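Local coordinates for protein cytokinin riboside 5'-monophosphate phosphoribohydrolase (Streptomyces coelicolor, PDB 5ZI9) that belongs to the LOG-like phosphoribohydrolase family, whose members share a Rossmann-like fold, and forms a six-chain assembly, at residues S59-G64 with R159-V164. Numbering follows the deposited sequence.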
loop_
_atom_site.group_PDB
_atom_site.type_symbol
_atom_site.label_atom_id
_atom_site.label_comp_id
_atom_site.label_asym_id
_atom_site.label_seq_id
_atom_site.Cartn_x
_atom_site.Cartn_y
_atom_site.Cartn_z
ATOM N N SER B 59 6.849 -5.438 -1.657
ATOM C CA SER B 59 7.310 -5.446 -3.051
ATOM C C SER B 59 7.791 -6.828 -3.529
ATOM O O SER B 59 7.506 -7.264 -4.651
ATOM C CB SER B 59 8.431 -4.443 -3.234
ATOM O OG SER B 59 7.936 -3.177 -2.921
ATOM N N GLU B 60 8.533 -7.504 -2.664
ATOM C CA GLU B 60 9.040 -8.822 -2.988
ATOM C C GLU B 60 7.936 -9.854 -3.121
ATOM O O GLU B 60 8.004 -10.688 -3.996
ATOM C CB GLU B 60 10.086 -9.297 -1.977
ATOM C CG GLU B 60 10.754 -10.559 -2.495
ATOM C CD GLU B 60 12.100 -10.834 -1.884
ATOM O OE1 GLU B 60 12.142 -11.536 -0.850
ATOM O OE2 GLU B 60 13.113 -10.413 -2.469
ATOM N N PHE B 61 6.917 -9.786 -2.282
ATOM C CA PHE B 61 5.721 -10.607 -2.480
ATOM C C PHE B 61 5.077 -10.314 -3.810
ATOM O O PHE B 61 4.691 -11.239 -4.515
ATOM C CB PHE B 61 4.658 -10.336 -1.432
ATOM C CG PHE B 61 4.827 -11.119 -0.212
ATOM C CD1 PHE B 61 4.509 -12.454 -0.204
ATOM C CD2 PHE B 61 5.291 -10.523 0.942
ATOM C CE1 PHE B 61 4.667 -13.199 0.947
ATOM C CE2 PHE B 61 5.425 -11.243 2.104
ATOM C CZ PHE B 61 5.119 -12.601 2.110
ATOM N N ILE B 62 4.917 -9.021 -4.110
ATOM C CA ILE B 62 4.315 -8.635 -5.361
ATOM C C ILE B 62 5.076 -9.192 -6.526
ATOM O O ILE B 62 4.444 -9.650 -7.461
ATOM C CB ILE B 62 4.129 -7.113 -5.492
ATOM C CG1 ILE B 62 2.967 -6.686 -4.586
ATOM C CG2 ILE B 62 3.801 -6.696 -6.935
ATOM C CD1 ILE B 62 3.073 -5.286 -4.114
ATOM N N GLU B 63 6.411 -9.145 -6.465
ATOM C CA GLU B 63 7.274 -9.600 -7.560
ATOM C C GLU B 63 7.163 -11.094 -7.725
ATOM O O GLU B 63 7.063 -11.595 -8.841
ATOM C CB GLU B 63 8.718 -9.216 -7.292
ATOM C CG GLU B 63 9.021 -7.764 -7.606
ATOM C CD GLU B 63 9.996 -7.071 -6.655
ATOM O OE1 GLU B 63 10.950 -7.707 -6.145
ATOM O OE2 GLU B 63 9.783 -5.861 -6.431
ATOM N N GLY B 64 7.160 -11.807 -6.606
ATOM C CA GLY B 64 6.945 -13.245 -6.615
ATOM C C GLY B 64 5.653 -13.653 -7.305
ATOM O O GLY B 64 5.689 -14.424 -8.235
ATOM N N ARG B 159 10.118 -16.301 0.648
ATOM C CA ARG B 159 10.346 -17.513 -0.128
ATOM C C ARG B 159 9.631 -18.732 0.439
ATOM O O ARG B 159 9.102 -19.532 -0.318
ATOM C CB ARG B 159 11.816 -17.833 -0.290
ATOM C CG ARG B 159 12.040 -18.968 -1.280
ATOM C CD ARG B 159 13.499 -19.262 -1.507
ATOM N NE ARG B 159 14.094 -19.967 -0.377
ATOM C CZ ARG B 159 15.167 -20.730 -0.450
ATOM N NH1 ARG B 159 15.593 -21.324 0.633
ATOM N NH2 ARG B 159 15.830 -20.915 -1.592
ATOM N N LYS B 160 9.603 -18.870 1.755
ATOM C CA LYS B 160 8.921 -20.021 2.412
ATOM C C LYS B 160 7.481 -20.200 2.004
ATOM O O LYS B 160 6.990 -21.305 1.882
ATOM C CB LYS B 160 8.920 -19.825 3.924
ATOM C CG LYS B 160 10.043 -20.523 4.599
ATOM C CD LYS B 160 9.994 -20.167 6.063
ATOM C CE LYS B 160 10.818 -21.097 6.947
ATOM N NZ LYS B 160 11.682 -22.097 6.252
ATOM N N MET B 161 6.804 -19.090 1.851
ATOM C CA MET B 161 5.429 -19.147 1.499
ATOM C C MET B 161 5.238 -19.499 0.027
ATOM O O MET B 161 4.233 -20.093 -0.315
ATOM C CB MET B 161 4.725 -17.865 1.898
ATOM C CG MET B 161 4.367 -16.907 0.799
ATOM S SD MET B 161 2.613 -17.074 0.516
ATOM C CE MET B 161 2.149 -15.382 0.334
ATOM N N MET B 162 6.193 -19.185 -0.839
ATOM C CA MET B 162 6.079 -19.530 -2.269
ATOM C C MET B 162 6.173 -21.072 -2.546
ATOM O O MET B 162 5.525 -21.627 -3.471
ATOM C CB MET B 162 7.160 -18.810 -3.062
ATOM C CG MET B 162 7.220 -17.301 -2.861
ATOM S SD MET B 162 5.970 -16.416 -3.759
ATOM C CE MET B 162 5.947 -14.855 -2.879
ATOM N N PHE B 163 6.974 -21.746 -1.718
ATOM C CA PHE B 163 7.167 -23.188 -1.784
ATOM C C PHE B 163 5.877 -23.908 -1.529
ATOM O O PHE B 163 5.669 -24.939 -2.107
ATOM C CB PHE B 163 8.203 -23.687 -0.761
ATOM C CG PHE B 163 9.645 -23.478 -1.165
ATOM C CD1 PHE B 163 10.110 -23.937 -2.391
ATOM C CD2 PHE B 163 10.557 -22.887 -0.298
ATOM C CE1 PHE B 163 11.431 -23.784 -2.764
ATOM C CE2 PHE B 163 11.879 -22.731 -0.667
ATOM C CZ PHE B 163 12.318 -23.181 -1.898
ATOM N N VAL B 164 5.022 -23.386 -0.659
ATOM C CA VAL B 164 3.720 -24.030 -0.363
ATOM C C VAL B 164 2.587 -23.605 -1.271
ATOM O O VAL B 164 1.827 -24.414 -1.740
ATOM C CB VAL B 164 3.319 -23.783 1.084
ATOM C CG1 VAL B 164 1.970 -24.426 1.387
ATOM C CG2 VAL B 164 4.416 -24.358 1.991
#
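Phe61 on helix 50-67 reaches across to two methionines on helix 156-165, Met161 and Met162, both of which touch its ring with their methyl groups. Phe61 chi1 (-86°) sends the ring out toward that helix, and chi2 of -75° turns its CD1/CE1 edge to the methionines. Met161 CG lies at the ring edge, in plane, 3.7 Å from Phe61 CE1; bends at chi2 and chi3 then bring its CE obliquely against the ring, 3.4 Å from Phe61 CE1. Met162 approaches the same side chain nearer its root, with CE 3.9 Å from Phe61 CD1. That methyl of Met162 also lies 4.2 Å from Gly64 CA, one turn on, where the bare glycine backbone lets the methionine come close. The axes of the two segments approach to 10.9 Å and cross at -27°, and the long side chains bridge the distance through buried apolar contact. Phe65 adds to the cover of both methionines, while at a subunit interface Phe61 of a third subunit packs on Phe61 and Ile57 of that subunit on Met161. The cluster joins the helix leading into strand 74-78 of the parallel sheet to the helix preceding strand 167-172, within the Rossmann-like alpha/beta fold of the SLOG clan.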